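Local structure of SusD superfamily protein (Bacteroides fragilis NCTC 9343, 3NQP) at residues Phe75-Gly81 / Trp494-Lys498; Thr277-Gly281 / Val372-Tyr377; Gly281-Val287 / Asn311-Tyr317; Tyr319-Tyr324 / Phe338-Tyr342. The protein probably binds glycans at the bacterial outer membrane, in the manner of SusD-like sugar-binding proteins. All coordinates share one frame; numbering follows the deposited sequence.

In the fold
Interaction 1 closes the longest loop of the four and stands apart: a partly buried junction of two irregular segments, its centre about 28 to 31 Å from the centres of the other three, which all nest inside that loop. Those three are buried and belong to the SusD family part of the chain. Interactions 2 and 3 share Gly-281 and also touch through the Tyr-373 side chain. Interaction 4 adjoins interaction 3 by packing of Phe-283 on Tyr-319. The chemistry shifts accordingly: a salt bridge and ring packing in 1, asparagine side chains and a water in 2, mainly backbone bonds in 3, and in 4 an aromatic cluster without direct hydrogen bonds across it.

Interaction 1: Phe75-Gly81 / Trp494-Lys498; sequences FDETHTG and WPIEK
Glu-77 and Glu-497 bring their CA atoms within 4.9 Å where the two irregular segments pass, and Lys-498 N donates to Glu-77 O (3.1 Å, N-H...O angle 162°). The first segment is folded into a type I beta turn from Asp-76 to His-79, which is docked against the start of helix 498-503; Glu-497 occupies the N-cap position of that helix. Asp-76 OD1 accepts from Thr-78 N on its anti side, an Asx turn. On its syn side the same oxygen takes a separate bond from His-79 ND1 at 2.7 Å.

At one end, Phe-75 turns an edge to the face of the Trp-494 indole in a T-shaped pair, the planes inclined at 55° and Phe-75 CE1 reaching Trp-494 CE3 at 3.5 Å. Pro-495 packs next to Phe-75, its CD on Phe-75 CD1, and Pro-495 CG lies 3.3 Å from Asp-76 O. Thr-80 lays its methyl CG2 on the backbone of Ile-496 and Glu-497, while its OG1 bonds to Val-82 O. Helix 110-135 backs Trp-494 through Ile-134 and Tyr-135. At the other end the Lys-498 chain, extended as far as CE, crosses Glu-77 at a slant and turns at chi4 (74°), which brings NZ to the syn side of Glu-77 OE2, 3.3 Å away in a salt bridge but well out of the carboxylate plane.

Interaction 2: Thr277-Gly281 / Val372-Tyr377; sequences TNSNG and VYCGDY. With EDO (1,2-ethanediol), chain F.
Tyr-373 O receives Asn-278 N at 3.0 Å, the donor lying nearly along the C=O axis. Beside this bond the Tyr-373 ring packs on Gly-281: CA stands over one face in a CH-pi contact, 3.7 Å from the centroid, and the backbone N of Gly-281 is also above the ring. At the far end Tyr-377 OH donates to Asn-280 OD1 (2.7 Å), in the carbonyl plane and on a lone pair.

Asn-278 organises the middle. With chi1 at 59° its CG sits between the backbone N and carbonyl carbon, and OD1 folds back to accept from Asn-280 N, making an Asx turn that leads into the 3-10 segment; across the contact, Tyr-373 centres an inverse gamma turn. A water links the Asx turn to the backbone just past the gamma turn, donating to Asn-278 OD1 and accepting from Gly-375 N at 2.9 Å.

Farther out, Asn-361 O holds Asn-280 ND2, and Thr-312 OG1 probably bonds to Tyr-373 OH. At the solvent-exposed Thr-277, an ethanediol, probably from the crystallisation liquor, bonds to N and OG1.

Interaction 3: Gly281-Val287 / Asn311-Tyr317; sequences GTFTYNV and NTGNQTY
Tyr-317 CB sits over the centre of one face of the Phe-283 ring, a CH-pi contact 3.5 Å from its centroid, while the two rings are nearly parallel (19°) but offset, with little ring-over-ring stacking. At the edge of the Tyr-317 ring, in its plane, lies Thr-282 CB; helix 39-48 adds Trp-40 and Ile-44 against Phe-283.

Beside the rings, Thr-282 O takes two backbone donors, Thr-316 N at 2.9 Å and Tyr-317 N at 3.2 Å. Gly-281 O is likewise gripped twice, from opposite faces of its plane, by Asn-314 N and by Thr-284 OG1 (2.6 Å). The Asn-314 amide lies alongside Thr-282; chi1 of 73° tucks it back so that OD1 accepts from Thr-316 OG1.

A water bridges the segments farther along, receiving Val-287 N and Gly-313 N and donating to Tyr-285 O. The whole is a pair of loops rather than a sheet: a type I beta turn, Gly-281 to Thr-284, docked by a single beta bridge between Phe-283 and Gln-315.

Interaction 4: Tyr319-Tyr324 / Phe338-Tyr342; sequences YNKAVY and FIASY. With EDO (1,2-ethanediol), chain E.
Tyr-324 and Phe-338 pass each other head to tail, their ring planes at 90°. Tyr-324 leaves the helix with CG trans to the backbone N (chi1 -179°), which carries its ring along strand 338-344: CD1 meets Phe-338 CB at 3.5 Å, and farther out CZ rests 3.8 Å from Ala-340 CB. Phe-338 takes a different rotamer, CG beside its own N and opposite the carbonyl carbon (chi1 -71°), which turns its ring toward the first residues of the helix. There Tyr-324 CB lies over one face, offset toward the rim, while Val-323 CG1 and Tyr-319 CD2 meet the ring edge, each 3.9 Å from the nearest ring carbon, CZ and CE1 respectively.

No direct hydrogen bond crosses this apolar contact. The phenol ends are met by water instead: one water donates to Tyr-324 OH at 2.6 Å and lies 2.5 Å from Tyr-342 OH, and a second donates to Tyr-324 OH and accepts from Ala-340 N. Glu-335 also bonds to Tyr-324 OH, and Glu-48 to Tyr-319 OH.

The helix itself is begun by Asn-320, whose OD1 accepts from Ala-322 N in a textbook N-cap. The contact is thus an aromatic cluster of Tyr-319, Tyr-324 and Phe-338, packing the short helix 321-325 onto one strand of a two-stranded antiparallel hairpin.

Interaction 1: Phe75-Gly81 / Trp494-Lys498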
loop_
_atom_site.group_PDB
_atom_site.type_symbol
_atom_site.label_atom_id
_atom_site.label_comp_id
_atom_site.label_asym_id
_atom_site.label_seq_id
_atom_site.Cartn_x
_atom_site.Cartn_y
_atom_site.Cartn_z
ATOM N N PHE A 75 -7.170 16.144 11.765
ATOM C CA PHE A 75 -5.781 16.085 12.164
ATOM C C PHE A 75 -5.366 17.375 12.837
ATOM O O PHE A 75 -5.601 18.450 12.294
ATOM C CB PHE A 75 -4.893 15.885 10.950
ATOM C CG PHE A 75 -4.764 14.436 10.518
ATOM C CD1 PHE A 75 -3.903 13.572 11.196
ATOM C CD2 PHE A 75 -5.474 13.946 9.454
ATOM C CE1 PHE A 75 -3.759 12.270 10.812
ATOM C CE2 PHE A 75 -5.350 12.605 9.079
ATOM C CZ PHE A 75 -4.491 11.783 9.749
ATOM N N ASP A 76 -4.762 17.237 14.013
ATOM C CA ASP A 76 -4.123 18.356 14.738
ATOM C C ASP A 76 -3.240 17.749 15.835
ATOM O O ASP A 76 -3.080 16.516 15.910
ATOM C CB ASP A 76 -5.199 19.318 15.287
ATOM C CG ASP A 76 -6.200 18.631 16.203
ATOM O OD1 ASP A 76 -5.790 17.764 17.009
ATOM O OD2 ASP A 76 -7.408 18.957 16.134
ATOM N N GLU A 77 -2.676 18.575 16.715
ATOM C CA GLU A 77 -1.741 18.064 17.713
ATOM C C GLU A 77 -2.339 17.116 18.782
ATOM O O GLU A 77 -1.583 16.517 19.533
ATOM C CB GLU A 77 -0.987 19.202 18.402
ATOM C CG GLU A 77 -1.840 20.001 19.341
ATOM C CD GLU A 77 -1.056 21.062 20.126
ATOM O OE1 GLU A 77 0.181 21.234 19.957
ATOM O OE2 GLU A 77 -1.712 21.701 20.957
ATOM N N THR A 78 -3.665 16.992 18.861
ATOM C CA THR A 78 -4.283 15.983 19.732
ATOM C C THR A 78 -5.027 14.910 18.942
ATOM O O THR A 78 -5.642 14.040 19.542
ATOM C CB THR A 78 -5.215 16.619 20.789
ATOM O OG1 THR A 78 -6.192 17.439 20.157
ATOM C CG2 THR A 78 -4.385 17.497 21.771
ATOM N N HIS A 79 -4.955 14.967 17.603
ATOM C CA HIS A 79 -5.528 13.948 16.723
ATOM C C HIS A 79 -4.492 13.647 15.611
ATOM O O HIS A 79 -4.524 14.237 14.532
ATOM C CB HIS A 79 -6.870 14.406 16.108
ATOM C CG HIS A 79 -7.886 14.883 17.106
ATOM N ND1 HIS A 79 -7.799 16.115 17.716
ATOM C CD2 HIS A 79 -9.022 14.310 17.581
ATOM C CE1 HIS A 79 -8.824 16.274 18.539
ATOM N NE2 HIS A 79 -9.570 15.188 18.492
ATOM N N THR A 80 -3.544 12.761 15.905
ATOM C CA THR A 80 -2.339 12.613 15.096
ATOM C C THR A 80 -2.302 11.300 14.272
ATOM O O THR A 80 -1.376 11.078 13.481
ATOM C CB THR A 80 -1.083 12.731 15.935
ATOM O OG1 THR A 80 -0.956 11.595 16.780
ATOM C CG2 THR A 80 -1.095 14.041 16.807
ATOM N N GLY A 81 -3.347 10.485 14.419
ATOM C CA GLY A 81 -3.532 9.280 13.614
ATOM C C GLY A 81 -2.718 8.114 14.154
ATOM O O GLY A 81 -3.256 7.027 14.417
ATOM N N TRP A 494 1.164 14.879 8.150
ATOM C CA TRP A 494 0.580 14.521 9.423
ATOM C C TRP A 494 1.254 15.244 10.602
ATOM O O TRP A 494 2.478 15.537 10.576
ATOM C CB TRP A 494 0.666 13.010 9.618
ATOM C CG TRP A 494 -0.059 12.147 8.618
ATOM C CD1 TRP A 494 -0.113 12.314 7.271
ATOM C CD2 TRP A 494 -0.755 10.933 8.910
ATOM N NE1 TRP A 494 -0.832 11.269 6.694
ATOM C CE2 TRP A 494 -1.220 10.409 7.690
ATOM C CE3 TRP A 494 -1.019 10.220 10.098
ATOM C CZ2 TRP A 494 -1.941 9.207 7.615
ATOM C CZ3 TRP A 494 -1.754 9.046 10.026
ATOM C CH2 TRP A 494 -2.196 8.541 8.799
ATOM N N PRO A 495 0.457 15.616 11.609
ATOM C CA PRO A 495 1.072 16.305 12.740
ATOM C C PRO A 495 1.672 15.324 13.738
ATOM O O PRO A 495 1.441 14.124 13.649
ATOM C CB PRO A 495 -0.111 17.011 13.372
ATOM C CG PRO A 495 -1.277 16.032 13.149
ATOM C CD PRO A 495 -0.966 15.313 11.868
ATOM N N ILE A 496 2.485 15.832 14.654
ATOM C CA ILE A 496 2.934 15.031 15.777
ATOM C C ILE A 496 2.253 15.508 17.085
ATOM O O ILE A 496 1.781 16.662 17.183
ATOM C CB ILE A 496 4.455 14.986 15.832
ATOM C CG1 ILE A 496 5.032 16.364 16.067
ATOM C CG2 ILE A 496 5.054 14.380 14.492
ATOM C CD1 ILE A 496 6.525 16.300 16.380
ATOM N N GLU A 497 2.227 14.609 18.062
ATOM C CA GLU A 497 1.502 14.777 19.336
ATOM C C GLU A 497 2.092 15.905 20.182
ATOM O O GLU A 497 3.310 15.989 20.340
ATOM C CB GLU A 497 1.622 13.542 20.282
ATOM C CG GLU A 497 1.373 12.200 19.795
ATOM C CD GLU A 497 2.588 11.601 19.160
ATOM O OE1 GLU A 497 2.819 11.987 18.010
ATOM O OE2 GLU A 497 3.303 10.784 19.775
ATOM N N LYS A 498 1.196 16.676 20.792
ATOM C CA LYS A 498 1.523 17.699 21.773
ATOM C C LYS A 498 2.413 17.129 22.868
ATOM O O LYS A 498 3.344 17.776 23.280
ATOM C CB LYS A 498 0.226 18.243 22.422
ATOM C CG LYS A 498 0.403 19.475 23.333
ATOM C CD LYS A 498 -0.913 19.844 24.069
ATOM C CE LYS A 498 -0.803 21.178 24.883
ATOM N NZ LYS A 498 -0.813 22.425 24.006
#

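Interaction 2: Thr277-Gly281 / Val372-Tyr377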
loop_
_atom_site.group_PDB
_atom_site.type_symbol
_atom_site.label_atom_id
_atom_site.label_comp_id
_atom_site.label_asym_id
_atom_site.label_seq_id
_atom_site.Cartn_x
_atom_site.Cartn_y
_atom_site.Cartn_z
ATOM N N THR A 277 -0.520 -13.710 12.278
ATOM C CA THR A 277 -1.655 -13.496 11.395
ATOM C C THR A 277 -2.024 -12.009 11.385
ATOM O O THR A 277 -1.538 -11.239 12.193
ATOM C CB THR A 277 -2.880 -14.376 11.829
ATOM O OG1 THR A 277 -3.244 -14.087 13.181
ATOM C CG2 THR A 277 -2.545 -15.883 11.712
ATOM N N ASN A 278 -2.851 -11.589 10.437
ATOM C CA ASN A 278 -3.137 -10.175 10.270
ATOM C C ASN A 278 -4.587 -9.904 10.665
ATOM O O ASN A 278 -5.347 -10.846 11.003
ATOM C CB ASN A 278 -2.790 -9.751 8.844
ATOM C CG ASN A 278 -3.549 -10.528 7.792
ATOM O OD1 ASN A 278 -4.777 -10.537 7.814
ATOM N ND2 ASN A 278 -2.820 -11.134 6.826
ATOM N N SER A 279 -4.953 -8.633 10.621
ATOM C CA SER A 279 -6.272 -8.161 11.034
ATOM C C SER A 279 -7.282 -8.015 9.895
ATOM O O SER A 279 -8.239 -7.264 10.031
ATOM C CB SER A 279 -6.063 -6.809 11.737
ATOM O OG SER A 279 -5.311 -7.015 12.937
ATOM N N ASN A 280 -7.138 -8.796 8.819
ATOM C CA ASN A 280 -8.049 -8.712 7.692
ATOM C C ASN A 280 -9.483 -9.154 8.066
ATOM O O ASN A 280 -10.460 -8.801 7.362
ATOM C CB ASN A 280 -7.503 -9.440 6.447
ATOM C CG ASN A 280 -6.381 -8.669 5.744
ATOM O OD1 ASN A 280 -6.016 -7.567 6.183
ATOM N ND2 ASN A 280 -5.796 -9.263 4.661
ATOM N N GLY A 281 -9.627 -9.839 9.218
ATOM C CA GLY A 281 -10.972 -10.162 9.761
ATOM C C GLY A 281 -11.818 -8.969 10.150
ATOM O O GLY A 281 -13.064 -9.058 10.275
ATOM N N VAL A 372 -8.058 -18.806 9.434
ATOM C CA VAL A 372 -6.758 -18.251 9.770
ATOM C C VAL A 372 -6.408 -17.114 8.822
ATOM O O VAL A 372 -6.304 -17.311 7.629
ATOM C CB VAL A 372 -5.658 -19.345 9.717
ATOM C CG1 VAL A 372 -4.298 -18.763 10.094
ATOM C CG2 VAL A 372 -5.966 -20.526 10.673
ATOM N N TYR A 373 -6.246 -15.908 9.345
ATOM C CA TYR A 373 -5.941 -14.741 8.489
ATOM C C TYR A 373 -4.430 -14.656 8.179
ATOM O O TYR A 373 -3.743 -13.778 8.666
ATOM C CB TYR A 373 -6.445 -13.456 9.127
ATOM C CG TYR A 373 -7.954 -13.461 9.285
ATOM C CD1 TYR A 373 -8.792 -13.284 8.191
ATOM C CD2 TYR A 373 -8.539 -13.679 10.511
ATOM C CE1 TYR A 373 -10.193 -13.292 8.342
ATOM C CE2 TYR A 373 -9.907 -13.702 10.665
ATOM C CZ TYR A 373 -10.736 -13.510 9.568
ATOM O OH TYR A 373 -12.103 -13.522 9.724
ATOM N N CYS A 374 -3.939 -15.604 7.375
ATOM C CA CYS A 374 -2.544 -15.660 6.987
ATOM C C CYS A 374 -2.324 -15.265 5.538
ATOM O O CYS A 374 -1.355 -15.696 4.921
ATOM C CB CYS A 374 -1.964 -17.054 7.292
ATOM S SG CYS A 374 -2.740 -18.394 6.372
ATOM N N GLY A 375 -3.227 -14.453 4.965
ATOM C CA GLY A 375 -2.958 -13.853 3.658
ATOM C C GLY A 375 -1.696 -12.973 3.709
ATOM O O GLY A 375 -1.519 -12.227 4.655
ATOM N N ASP A 376 -0.803 -13.085 2.737
ATOM C CA ASP A 376 0.432 -12.282 2.778
ATOM C C ASP A 376 0.099 -10.841 2.419
ATOM O O ASP A 376 -0.864 -10.580 1.668
ATOM C CB ASP A 376 1.465 -12.798 1.767
ATOM C CG ASP A 376 2.255 -14.030 2.263
ATOM O OD1 ASP A 376 2.012 -14.502 3.403
ATOM O OD2 ASP A 376 3.126 -14.512 1.465
ATOM N N TYR A 377 0.860 -9.894 2.970
ATOM C CA TYR A 377 0.656 -8.476 2.614
ATOM C C TYR A 377 1.575 -8.089 1.434
ATOM O O TYR A 377 2.784 -7.881 1.616
ATOM C CB TYR A 377 0.864 -7.577 3.868
ATOM C CG TYR A 377 -0.428 -7.119 4.517
ATOM C CD1 TYR A 377 -1.443 -8.021 4.820
ATOM C CD2 TYR A 377 -0.681 -5.776 4.744
ATOM C CE1 TYR A 377 -2.623 -7.595 5.379
ATOM C CE2 TYR A 377 -1.876 -5.351 5.265
ATOM C CZ TYR A 377 -2.839 -6.240 5.582
ATOM O OH TYR A 377 -4.032 -5.771 6.071
HETATM C C1 EDO F . -0.588 -13.277 16.259
HETATM O O1 EDO F . -0.454 -12.493 15.032
HETATM C C2 EDO F . -1.787 -14.233 16.384
HETATM O O2 EDO F . -2.098 -15.181 15.291
HETATM O O HOH W 1 -5.375 -12.779 5.930
#

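Interaction 3: Gly281-Val287 / Asn311-Tyr317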
loop_
_atom_site.group_PDB
_atom_site.type_symbol
_atom_site.label_atom_id
_atom_site.label_comp_id
_atom_site.label_asym_id
_atom_site.label_seq_id
_atom_site.Cartn_x
_atom_site.Cartn_y
_atom_site.Cartn_z
ATOM N N GLY A 281 -9.627 -9.839 9.218
ATOM C CA GLY A 281 -10.972 -10.162 9.761
ATOM C C GLY A 281 -11.818 -8.969 10.150
ATOM O O GLY A 281 -13.064 -9.058 10.275
ATOM N N THR A 282 -11.159 -7.833 10.365
ATOM C CA THR A 282 -11.845 -6.596 10.737
ATOM C C THR A 282 -12.582 -5.898 9.606
ATOM O O THR A 282 -13.247 -4.893 9.857
ATOM C CB THR A 282 -10.866 -5.545 11.384
ATOM O OG1 THR A 282 -9.908 -5.117 10.431
ATOM C CG2 THR A 282 -10.110 -6.143 12.626
ATOM N N PHE A 283 -12.441 -6.376 8.363
ATOM C CA PHE A 283 -13.212 -5.834 7.227
ATOM C C PHE A 283 -14.411 -6.746 6.902
ATOM O O PHE A 283 -14.964 -6.646 5.803
ATOM C CB PHE A 283 -12.373 -5.740 5.941
ATOM C CG PHE A 283 -11.370 -4.616 5.918
ATOM C CD1 PHE A 283 -10.244 -4.649 6.708
ATOM C CD2 PHE A 283 -11.507 -3.570 5.008
ATOM C CE1 PHE A 283 -9.314 -3.594 6.643
ATOM C CE2 PHE A 283 -10.579 -2.538 4.936
ATOM C CZ PHE A 283 -9.493 -2.557 5.737
ATOM N N THR A 284 -14.764 -7.657 7.811
ATOM C CA THR A 284 -15.794 -8.677 7.513
ATOM C C THR A 284 -17.118 -8.461 8.273
ATOM O O THR A 284 -17.847 -7.485 7.998
ATOM C CB THR A 284 -15.236 -10.101 7.679
ATOM O OG1 THR A 284 -14.929 -10.397 9.053
ATOM C CG2 THR A 284 -13.983 -10.261 6.802
ATOM N N TYR A 285 -17.438 -9.365 9.212
ATOM C CA TYR A 285 -18.597 -9.221 10.046
ATOM C C TYR A 285 -18.371 -10.115 11.305
ATOM O O TYR A 285 -17.492 -11.011 11.333
ATOM C CB TYR A 285 -19.863 -9.612 9.288
ATOM C CG TYR A 285 -19.705 -10.968 8.656
ATOM C CD1 TYR A 285 -19.090 -11.099 7.414
ATOM C CD2 TYR A 285 -20.117 -12.113 9.309
ATOM C CE1 TYR A 285 -18.897 -12.344 6.826
ATOM C CE2 TYR A 285 -19.934 -13.392 8.703
ATOM C CZ TYR A 285 -19.313 -13.490 7.484
ATOM O OH TYR A 285 -19.092 -14.730 6.900
ATOM N N ASN A 286 -19.148 -9.824 12.333
ATOM C CA ASN A 286 -19.099 -10.507 13.608
ATOM C C ASN A 286 -20.262 -11.504 13.674
ATOM O O ASN A 286 -21.387 -11.111 13.928
ATOM C CB ASN A 286 -19.275 -9.451 14.699
ATOM C CG ASN A 286 -18.954 -9.956 16.098
ATOM O OD1 ASN A 286 -19.274 -11.075 16.456
ATOM N ND2 ASN A 286 -18.326 -9.099 16.903
ATOM N N VAL A 287 -19.995 -12.784 13.539
ATOM C CA VAL A 287 -21.090 -13.785 13.595
ATOM C C VAL A 287 -21.745 -13.834 14.983
ATOM O O VAL A 287 -22.959 -13.969 15.108
ATOM C CB VAL A 287 -20.592 -15.149 13.183
ATOM C CG1 VAL A 287 -21.604 -16.251 13.567
ATOM C CG2 VAL A 287 -20.379 -15.160 11.679
ATOM N N ASN A 311 -16.594 -17.094 14.223
ATOM C CA ASN A 311 -16.636 -15.896 15.018
ATOM C C ASN A 311 -15.325 -15.128 15.074
ATOM O O ASN A 311 -15.071 -14.440 16.066
ATOM C CB ASN A 311 -17.121 -16.149 16.458
ATOM C CG ASN A 311 -17.638 -14.873 17.112
ATOM O OD1 ASN A 311 -18.118 -13.952 16.411
ATOM N ND2 ASN A 311 -17.503 -14.779 18.424
ATOM N N THR A 312 -14.539 -15.190 14.011
ATOM C CA THR A 312 -13.219 -14.596 13.996
ATOM C C THR A 312 -13.212 -13.145 13.540
ATOM O O THR A 312 -12.140 -12.502 13.557
ATOM C CB THR A 312 -12.250 -15.414 13.083
ATOM O OG1 THR A 312 -12.702 -15.354 11.724
ATOM C CG2 THR A 312 -12.172 -16.875 13.505
ATOM N N GLY A 313 -14.371 -12.635 13.099
ATOM C CA GLY A 313 -14.444 -11.345 12.403
ATOM C C GLY A 313 -15.128 -10.212 13.135
ATOM O O GLY A 313 -15.797 -10.414 14.154
ATOM N N ASN A 314 -14.936 -8.999 12.619
ATOM C CA ASN A 314 -15.754 -7.870 12.953
ATOM C C ASN A 314 -15.798 -6.946 11.745
ATOM O O ASN A 314 -15.190 -7.248 10.719
ATOM C CB ASN A 314 -15.340 -7.174 14.299
ATOM C CG ASN A 314 -14.066 -6.375 14.205
ATOM O OD1 ASN A 314 -13.811 -5.775 13.185
ATOM N ND2 ASN A 314 -13.313 -6.257 15.342
ATOM N N GLN A 315 -16.600 -5.896 11.828
ATOM C CA GLN A 315 -16.648 -4.893 10.771
ATOM C C GLN A 315 -16.362 -3.526 11.367
ATOM O O GLN A 315 -17.261 -2.752 11.705
ATOM C CB GLN A 315 -17.973 -4.878 9.990
ATOM C CG GLN A 315 -17.783 -4.121 8.651
ATOM C CD GLN A 315 -18.975 -4.172 7.757
ATOM O OE1 GLN A 315 -20.099 -4.146 8.243
ATOM N NE2 GLN A 315 -18.749 -4.184 6.424
ATOM N N THR A 316 -15.073 -3.284 11.520
ATOM C CA THR A 316 -14.553 -2.034 12.033
ATOM C C THR A 316 -13.790 -1.222 10.980
ATOM O O THR A 316 -13.293 -0.162 11.275
ATOM C CB THR A 316 -13.649 -2.278 13.311
ATOM O OG1 THR A 316 -12.682 -3.299 13.070
ATOM C CG2 THR A 316 -14.533 -2.705 14.530
ATOM N N TYR A 317 -13.736 -1.719 9.754
ATOM C CA TYR A 317 -13.281 -0.982 8.584
ATOM C C TYR A 317 -14.217 -1.388 7.449
ATOM O O TYR A 317 -14.437 -2.605 7.235
ATOM C CB TYR A 317 -11.816 -1.360 8.167
ATOM C CG TYR A 317 -10.804 -0.999 9.225
ATOM C CD1 TYR A 317 -10.527 -1.878 10.265
ATOM C CD2 TYR A 317 -10.178 0.233 9.237
ATOM C CE1 TYR A 317 -9.659 -1.554 11.281
ATOM C CE2 TYR A 317 -9.298 0.561 10.240
ATOM C CZ TYR A 317 -9.024 -0.340 11.259
ATOM O OH TYR A 317 -8.182 -0.010 12.287
HETATM O O HOH W 2 -15.771 -4.092 5.453
HETATM O O HOH W 3 -17.166 -13.369 12.696
HETATM O O HOH W 4 -18.486 -12.118 18.973
#

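Interaction 4: Tyr319-Tyr324 / Phe338-Tyr342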
loop_
_atom_site.group_PDB
_atom_site.type_symbol
_atom_site.label_atom_id
_atom_site.label_comp_id
_atom_site.label_asym_id
_atom_site.label_seq_id
_atom_site.Cartn_x
_atom_site.Cartn_y
_atom_site.Cartn_z
ATOM N N TYR A 319 -15.582 -0.109 3.346
ATOM C CA TYR A 319 -15.649 0.792 2.210
ATOM C C TYR A 319 -17.053 1.267 1.963
ATOM O O TYR A 319 -18.025 0.509 2.093
ATOM C CB TYR A 319 -15.118 0.125 0.959
ATOM C CG TYR A 319 -13.636 -0.117 1.027
ATOM C CD1 TYR A 319 -12.746 0.884 0.698
ATOM C CD2 TYR A 319 -13.132 -1.337 1.433
ATOM C CE1 TYR A 319 -11.359 0.680 0.791
ATOM C CE2 TYR A 319 -11.720 -1.569 1.490
ATOM C CZ TYR A 319 -10.866 -0.525 1.182
ATOM O OH TYR A 319 -9.502 -0.685 1.248
ATOM N N ASN A 320 -17.164 2.530 1.559
ATOM C CA ASN A 320 -18.444 3.079 1.101
ATOM C C ASN A 320 -18.897 2.140 -0.004
ATOM O O ASN A 320 -18.081 1.681 -0.806
ATOM C CB ASN A 320 -18.184 4.461 0.531
ATOM C CG ASN A 320 -19.419 5.183 0.140
ATOM O OD1 ASN A 320 -20.100 4.803 -0.822
ATOM N ND2 ASN A 320 -19.730 6.266 0.871
ATOM N N LYS A 321 -20.185 1.862 -0.063
ATOM C CA LYS A 321 -20.688 0.859 -1.002
ATOM C C LYS A 321 -20.533 1.244 -2.492
ATOM O O LYS A 321 -20.588 0.385 -3.378
ATOM C CB LYS A 321 -22.156 0.577 -0.685
ATOM C CG LYS A 321 -23.114 1.724 -0.986
ATOM C CD LYS A 321 -24.593 1.319 -0.702
ATOM C CE LYS A 321 -24.871 1.392 0.845
ATOM N NZ LYS A 321 -26.275 1.049 1.199
ATOM N N ALA A 322 -20.360 2.528 -2.759
ATOM C CA ALA A 322 -19.985 3.003 -4.100
ATOM C C ALA A 322 -18.676 2.416 -4.610
ATOM O O ALA A 322 -18.464 2.346 -5.828
ATOM C CB ALA A 322 -19.926 4.548 -4.146
ATOM N N VAL A 323 -17.791 1.976 -3.720
ATOM C CA VAL A 323 -16.541 1.363 -4.163
ATOM C C VAL A 323 -16.891 0.046 -4.875
ATOM O O VAL A 323 -16.465 -0.196 -6.001
ATOM C CB VAL A 323 -15.580 1.135 -2.981
ATOM C CG1 VAL A 323 -14.385 0.315 -3.367
ATOM C CG2 VAL A 323 -15.102 2.517 -2.390
ATOM N N TYR A 324 -17.667 -0.798 -4.203
ATOM C CA TYR A 324 -18.262 -2.009 -4.830
ATOM C C TYR A 324 -19.077 -1.718 -6.104
ATOM O O TYR A 324 -18.887 -2.361 -7.154
ATOM C CB TYR A 324 -19.089 -2.751 -3.791
ATOM C CG TYR A 324 -19.763 -4.052 -4.240
ATOM C CD1 TYR A 324 -19.026 -5.219 -4.371
ATOM C CD2 TYR A 324 -21.127 -4.104 -4.527
ATOM C CE1 TYR A 324 -19.627 -6.420 -4.767
ATOM C CE2 TYR A 324 -21.755 -5.328 -4.923
ATOM C CZ TYR A 324 -20.994 -6.475 -5.028
ATOM O OH TYR A 324 -21.549 -7.678 -5.408
ATOM N N PHE A 338 -14.945 -8.449 -2.788
ATOM C CA PHE A 338 -16.045 -8.196 -1.931
ATOM C C PHE A 338 -17.127 -9.287 -1.970
ATOM O O PHE A 338 -17.320 -9.960 -2.981
ATOM C CB PHE A 338 -16.758 -6.937 -2.378
ATOM C CG PHE A 338 -16.015 -5.663 -2.141
ATOM C CD1 PHE A 338 -15.869 -5.143 -0.871
ATOM C CD2 PHE A 338 -15.584 -4.914 -3.214
ATOM C CE1 PHE A 338 -15.247 -3.910 -0.682
ATOM C CE2 PHE A 338 -14.918 -3.677 -3.001
ATOM C CZ PHE A 338 -14.804 -3.196 -1.750
ATOM N N ILE A 339 -17.842 -9.426 -0.851
ATOM C CA ILE A 339 -19.170 -10.028 -0.839
ATOM C C ILE A 339 -20.127 -8.945 -0.372
ATOM O O ILE A 339 -19.797 -8.139 0.495
ATOM C CB ILE A 339 -19.299 -11.306 0.075
ATOM C CG1 ILE A 339 -20.658 -12.007 -0.165
ATOM C CG2 ILE A 339 -19.035 -10.963 1.576
ATOM C CD1 ILE A 339 -20.823 -13.435 0.553
ATOM N N ALA A 340 -21.326 -8.906 -0.959
ATOM C CA ALA A 340 -22.309 -7.880 -0.600
ATOM C C ALA A 340 -23.379 -8.473 0.330
ATOM O O ALA A 340 -23.760 -9.651 0.212
ATOM C CB ALA A 340 -22.951 -7.324 -1.880
ATOM N N SER A 341 -23.885 -7.648 1.238
ATOM C CA SER A 341 -25.038 -8.022 2.052
ATOM C C SER A 341 -26.171 -7.068 1.700
ATOM O O SER A 341 -25.948 -5.874 1.443
ATOM C CB SER A 341 -24.704 -8.001 3.556
ATOM O OG SER A 341 -24.280 -6.724 4.032
ATOM N N TYR A 342 -27.379 -7.599 1.712
ATOM C CA TYR A 342 -28.571 -6.894 1.230
ATOM C C TYR A 342 -29.703 -6.900 2.279
ATOM O O TYR A 342 -29.886 -7.874 2.982
ATOM C CB TYR A 342 -29.124 -7.575 -0.024
ATOM C CG TYR A 342 -28.212 -7.534 -1.210
ATOM C CD1 TYR A 342 -27.146 -8.417 -1.327
ATOM C CD2 TYR A 342 -28.376 -6.575 -2.202
ATOM C CE1 TYR A 342 -26.298 -8.355 -2.409
ATOM C CE2 TYR A 342 -27.544 -6.512 -3.263
ATOM C CZ TYR A 342 -26.507 -7.394 -3.374
ATOM O OH TYR A 342 -25.651 -7.318 -4.466
HETATM C C1 EDO E . -28.699 1.530 3.645
HETATM O O1 EDO E . -28.718 0.872 2.380
HETATM C C2 EDO E . -27.645 0.961 4.602
HETATM O O2 EDO E . -26.301 1.305 4.225
HETATM O O HOH W 5 -21.880 -10.276 -3.408
HETATM O O HOH W 6 -23.804 -8.963 -5.023
#